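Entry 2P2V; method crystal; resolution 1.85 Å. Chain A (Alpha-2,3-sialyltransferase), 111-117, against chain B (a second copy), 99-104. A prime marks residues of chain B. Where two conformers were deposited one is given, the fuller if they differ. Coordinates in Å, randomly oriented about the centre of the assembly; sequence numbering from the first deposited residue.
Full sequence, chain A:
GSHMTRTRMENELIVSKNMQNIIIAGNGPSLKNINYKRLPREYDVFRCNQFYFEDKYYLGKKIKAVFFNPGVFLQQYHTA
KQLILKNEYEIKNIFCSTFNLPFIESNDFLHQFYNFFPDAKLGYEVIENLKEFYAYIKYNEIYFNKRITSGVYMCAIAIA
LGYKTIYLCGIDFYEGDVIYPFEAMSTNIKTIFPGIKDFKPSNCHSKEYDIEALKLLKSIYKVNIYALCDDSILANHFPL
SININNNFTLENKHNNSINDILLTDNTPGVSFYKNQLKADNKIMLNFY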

ATOM      1  N   HIS A 111      -8.639  -2.496   7.540  1.00 24.29           N
ATOM      2  CA  HIS A 111      -7.694  -3.280   6.716  0.50 24.96           C
ATOM      3  C   HIS A 111      -8.270  -4.608   6.251  1.00 24.45           C
ATOM      4  O   HIS A 111      -8.071  -5.041   5.103  1.00 24.37           O
ATOM      5  CB  HIS A 111      -6.382  -3.537   7.488  0.50 25.08           C
ATOM      6  CG  HIS A 111      -5.400  -4.409   6.760  0.50 28.02           C
ATOM      7  ND1 HIS A 111      -5.179  -5.736   7.096  0.50 31.35           N
ATOM      8  CD2 HIS A 111      -4.562  -4.141   5.732  0.50 29.81           C
ATOM      9  CE1 HIS A 111      -4.256  -6.242   6.297  0.50 32.36           C
ATOM     10  NE2 HIS A 111      -3.874  -5.296   5.454  0.50 31.73           N
ATOM     11  N   GLN A 112      -8.996  -5.274   7.151  1.00 22.94           N
ATOM     12  CA  GLN A 112      -9.519  -6.620   6.912  1.00 21.80           C
ATOM     13  C   GLN A 112     -10.960  -6.589   6.501  1.00 20.63           C
ATOM     14  O   GLN A 112     -11.499  -7.612   6.219  1.00 20.61           O
ATOM     15  CB  GLN A 112      -9.452  -7.459   8.202  1.00 22.89           C
ATOM     16  CG  GLN A 112      -8.030  -7.572   8.619  1.00 27.82           C
ATOM     17  CD  GLN A 112      -7.865  -8.434   9.852  1.00 36.39           C
ATOM     18  OE1 GLN A 112      -6.829  -9.078  10.020  1.00 39.60           O
ATOM     19  NE2 GLN A 112      -8.877  -8.435  10.733  1.00 37.89           N
ATOM     20  N   PHE A 113     -11.579  -5.405   6.456  1.00 21.27           N
ATOM     21  CA  PHE A 113     -12.997  -5.338   6.129  1.00 19.65           C
ATOM     22  C   PHE A 113     -13.405  -6.137   4.925  1.00 19.69           C
ATOM     23  O   PHE A 113     -14.310  -6.970   5.009  1.00 18.05           O
ATOM     24  CB  PHE A 113     -13.465  -3.854   5.963  1.00 19.01           C
ATOM     25  CG  PHE A 113     -14.923  -3.744   5.757  1.00 17.25           C
ATOM     26  CD1 PHE A 113     -15.812  -3.765   6.837  1.00 18.73           C
ATOM     27  CD2 PHE A 113     -15.447  -3.671   4.458  1.00 17.30           C
ATOM     28  CE1 PHE A 113     -17.180  -3.680   6.665  1.00 20.92           C
ATOM     29  CE2 PHE A 113     -16.781  -3.624   4.290  1.00 16.85           C
ATOM     30  CZ  PHE A 113     -17.679  -3.577   5.373  1.00 18.07           C
ATOM     31  N   TYR A 114     -12.830  -5.837   3.745  1.00 19.70           N
ATOM     32  CA  TYR A 114     -13.236  -6.542   2.573  1.00 19.16           C
ATOM     33  C   TYR A 114     -12.817  -7.990   2.561  1.00 19.88           C
ATOM     34  O   TYR A 114     -13.392  -8.795   1.842  1.00 20.13           O
ATOM     35  CB  TYR A 114     -12.673  -5.817   1.340  1.00 20.60           C
ATOM     36  CG  TYR A 114     -13.359  -4.502   1.134  1.00 20.65           C
ATOM     37  CD1 TYR A 114     -14.738  -4.446   0.986  1.00 22.41           C
ATOM     38  CD2 TYR A 114     -12.617  -3.308   1.091  1.00 24.36           C
ATOM     39  CE1 TYR A 114     -15.387  -3.187   0.784  1.00 22.49           C
ATOM     40  CE2 TYR A 114     -13.254  -2.058   0.913  1.00 22.72           C
ATOM     41  CZ  TYR A 114     -14.627  -2.015   0.755  1.00 23.22           C
ATOM     42  OH  TYR A 114     -15.291  -0.804   0.549  1.00 22.68           O
ATOM     43  N   ASN A 115     -11.821  -8.341   3.387  1.00 20.39           N
ATOM     44  CA  ASN A 115     -11.417  -9.741   3.491  1.00 21.18           C
ATOM     45  C   ASN A 115     -12.575 -10.571   4.057  1.00 21.16           C
ATOM     46  O   ASN A 115     -12.807 -11.669   3.602  1.00 21.94           O
ATOM     47  CB  ASN A 115     -10.149  -9.883   4.401  1.00 22.46           C
ATOM     48  CG  ASN A 115      -8.962  -9.077   3.885  1.00 27.58           C
ATOM     49  OD1 ASN A 115      -8.870  -7.884   4.090  1.00 37.63           O
ATOM     50  ND2 ASN A 115      -8.076  -9.720   3.228  1.00 35.11           N
ATOM     51  N   PHE A 116     -13.208 -10.066   5.119  1.00 21.02           N
ATOM     52  CA  PHE A 116     -14.361 -10.686   5.735  1.00 20.87           C
ATOM     53  C   PHE A 116     -15.679 -10.469   5.000  1.00 20.80           C
ATOM     54  O   PHE A 116     -16.507 -11.361   5.014  1.00 21.86           O
ATOM     55  CB  PHE A 116     -14.513 -10.244   7.160  1.00 21.14           C
ATOM     56  CG  PHE A 116     -13.479 -10.867   8.077  1.00 19.73           C
ATOM     57  CD1 PHE A 116     -13.757 -12.105   8.672  1.00 23.60           C
ATOM     58  CD2 PHE A 116     -12.282 -10.256   8.305  1.00 24.40           C
ATOM     59  CE1 PHE A 116     -12.816 -12.737   9.588  1.00 26.24           C
ATOM     60  CE2 PHE A 116     -11.306 -10.885   9.213  1.00 22.80           C
ATOM     61  CZ  PHE A 116     -11.620 -12.137   9.814  1.00 21.99           C
ATOM     62  N   PHE A 117     -15.866  -9.291   4.388  1.00 21.20           N
ATOM     63  CA  PHE A 117     -17.176  -8.914   3.887  1.00 18.93           C
ATOM     64  C   PHE A 117     -16.991  -8.433   2.440  1.00 20.97           C
ATOM     65  O   PHE A 117     -17.148  -7.246   2.246  1.00 22.32           O
ATOM     66  CB  PHE A 117     -17.728  -7.797   4.753  1.00 16.39           C
ATOM     67  CG  PHE A 117     -17.665  -8.116   6.300  1.00 19.09           C
ATOM     68  CD1 PHE A 117     -18.433  -9.178   6.821  1.00 18.95           C
ATOM     69  CD2 PHE A 117     -16.898  -7.373   7.104  1.00 16.28           C
ATOM     70  CE1 PHE A 117     -18.343  -9.484   8.213  1.00 19.86           C
ATOM     71  CE2 PHE A 117     -16.793  -7.636   8.502  1.00 18.12           C
ATOM     72  CZ  PHE A 117     -17.552  -8.696   9.002  1.00 17.10           C
TER
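Chain B 99-104: FNLPFI

The most unusual feature of this contact is a pair of close asparagines, Asn115 and Asn100′, the second with both backbone angles positive (phi 59°, psi 58°). Atom ND2 of Asn115 lies 2.8 Å from OD1 of Asn100′, close enough for a polar interaction, but the amide of Asn115 is probably turned over in the model, so the atom names there cannot settle the bonding.

The chain A side is the end of a helix. Phe116 N donates to Gln112 O at 3.2 Å and Phe117 N to Phe113 O at 2.9 Å, while Asn115 N reaches Gln112 O at 2.9 Å in a weak bond. Phe117, at phi -131° and psi 68°, is the first residue to leave helical values. Chain B has no regular helix or strand here, so no crossing angle between elements applies. Its segment turns after Leu101′, where Ile104′ N donates to Leu101′ O at 2.9 Å; Pro102′ and Phe103′ occupy the turn, with phi/psi of -73°/-10° and -91°/-1°.

The backbones come nearest at Asn115 and Leu101′, whose CA atoms are 5.8 Å apart. From there chain B runs from Asn100′, beside Asn115, to Pro102′ and Phe103′, beside Phe116. Leu101′ extends CD2 to within 3.2 Å of the backbone O of Asn115, a tight approach of a methyl to a carbonyl.

The apolar part centres on Phe116. CE2 of Phe116 lies 3.6 Å from CG of Pro102′, whose CA-to-CB bond points toward the chain A stretch, and CE1 of Phe116 lies 3.7 Å from CE1 of Phe103′. Phe116 meets the Phe103′ ring at its edge, near the ring plane. Pro102′ CG also lies 3.7 Å from OE1 of Gln112, so the proline touches both residues. The two stretches together bury 298 Å².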

ATOM      1  N   PHE B  99      -7.669 -18.059   0.097  1.00 20.31           N
ATOM      2  CA  PHE B  99      -8.954 -17.384   0.218  1.00 21.53           C
ATOM      3  C   PHE B  99      -8.807 -15.924   0.624  1.00 20.50           C
ATOM      4  O   PHE B  99      -9.799 -15.226   0.622  1.00 21.75           O
ATOM      5  CB  PHE B  99      -9.852 -18.113   1.256  1.00 22.66           C
ATOM      6  CG  PHE B  99     -10.189 -19.529   0.861  1.00 24.16           C
ATOM      7  CD1 PHE B  99      -9.488 -20.599   1.418  1.00 24.28           C
ATOM      8  CD2 PHE B  99     -11.130 -19.784  -0.161  1.00 24.49           C
ATOM      9  CE1 PHE B  99      -9.730 -21.916   1.031  1.00 25.73           C
ATOM     10  CE2 PHE B  99     -11.413 -21.110  -0.545  1.00 24.65           C
ATOM     11  CZ  PHE B  99     -10.689 -22.187   0.063  1.00 26.28           C
ATOM     12  N   ASN B 100      -7.607 -15.482   1.091  1.00 20.29           N
ATOM     13  CA  ASN B 100      -7.375 -14.167   1.653  1.00 20.00           C
ATOM     14  C   ASN B 100      -8.295 -13.933   2.885  1.00 19.85           C
ATOM     15  O   ASN B 100      -9.132 -13.009   2.944  1.00 17.84           O
ATOM     16  CB  ASN B 100      -7.596 -13.041   0.605  1.00 20.68           C
ATOM     17  CG  ASN B 100      -7.101 -11.692   1.048  1.00 23.90           C
ATOM     18  OD1 ASN B 100      -6.320 -11.575   1.987  1.00 25.76           O
ATOM     19  ND2 ASN B 100      -7.561 -10.600   0.327  1.00 25.99           N
ATOM     20  N   LEU B 101      -8.147 -14.829   3.878  1.00 21.55           N
ATOM     21  CA  LEU B 101      -8.803 -14.694   5.146  1.00 20.74           C
ATOM     22  C   LEU B 101      -7.701 -14.901   6.189  1.00 21.52           C
ATOM     23  O   LEU B 101      -6.919 -15.830   6.062  1.00 22.86           O
ATOM     24  CB  LEU B 101      -9.849 -15.801   5.320  1.00 21.42           C
ATOM     25  CG  LEU B 101     -11.094 -15.609   4.429  1.00 21.96           C
ATOM     26  CD1 LEU B 101     -11.994 -16.777   4.466  1.00 22.83           C
ATOM     27  CD2 LEU B 101     -11.784 -14.409   4.990  1.00 21.66           C
ATOM     28  N   PRO B 102      -7.596 -13.984   7.134  1.00 22.65           N
ATOM     29  CA  PRO B 102      -6.397 -13.936   8.006  1.00 22.46           C
ATOM     30  C   PRO B 102      -6.304 -15.040   9.062  1.00 24.48           C
ATOM     31  O   PRO B 102      -5.248 -15.168   9.722  1.00 25.53           O
ATOM     32  CB  PRO B 102      -6.514 -12.602   8.692  1.00 23.29           C
ATOM     33  CG  PRO B 102      -8.052 -12.324   8.732  1.00 21.90           C
ATOM     34  CD  PRO B 102      -8.503 -12.841   7.376  1.00 21.64           C
ATOM     35  N   PHE B 103      -7.381 -15.792   9.231  1.00 23.38           N
ATOM     36  CA  PHE B 103      -7.363 -16.997  10.055  1.00 24.25           C
ATOM     37  C   PHE B 103      -7.024 -18.246   9.254  1.00 25.56           C
ATOM     38  O   PHE B 103      -6.993 -19.373   9.803  1.00 25.90           O
ATOM     39  CB  PHE B 103      -8.674 -17.131  10.872  1.00 24.49           C
ATOM     40  CG  PHE B 103      -9.916 -17.231  10.011  1.00 21.24           C
ATOM     41  CD1 PHE B 103     -10.566 -16.066   9.597  1.00 20.33           C
ATOM     42  CD2 PHE B 103     -10.385 -18.472   9.575  1.00 23.67           C
ATOM     43  CE1 PHE B 103     -11.729 -16.134   8.769  1.00 22.40           C
ATOM     44  CE2 PHE B 103     -11.536 -18.569   8.703  1.00 26.19           C
ATOM     45  CZ  PHE B 103     -12.205 -17.379   8.298  1.00 21.92           C
ATOM     46  N   ILE B 104      -6.805 -18.087   7.943  1.00 24.85           N
ATOM     47  CA  ILE B 104      -6.384 -19.192   7.111  1.00 25.53           C
ATOM     48  C   ILE B 104      -4.971 -18.981   6.604  1.00 25.83           C
ATOM     49  O   ILE B 104      -4.130 -19.888   6.642  1.00 26.38           O
ATOM     50  CB  ILE B 104      -7.358 -19.438   5.902  1.00 25.19           C
ATOM     51  CG1 ILE B 104      -8.813 -19.537   6.376  1.00 27.04           C
ATOM     52  CG2 ILE B 104      -6.907 -20.668   5.091  1.00 28.28           C
ATOM     53  CD1 ILE B 104      -9.840 -19.895   5.270  1.00 24.88           C
TER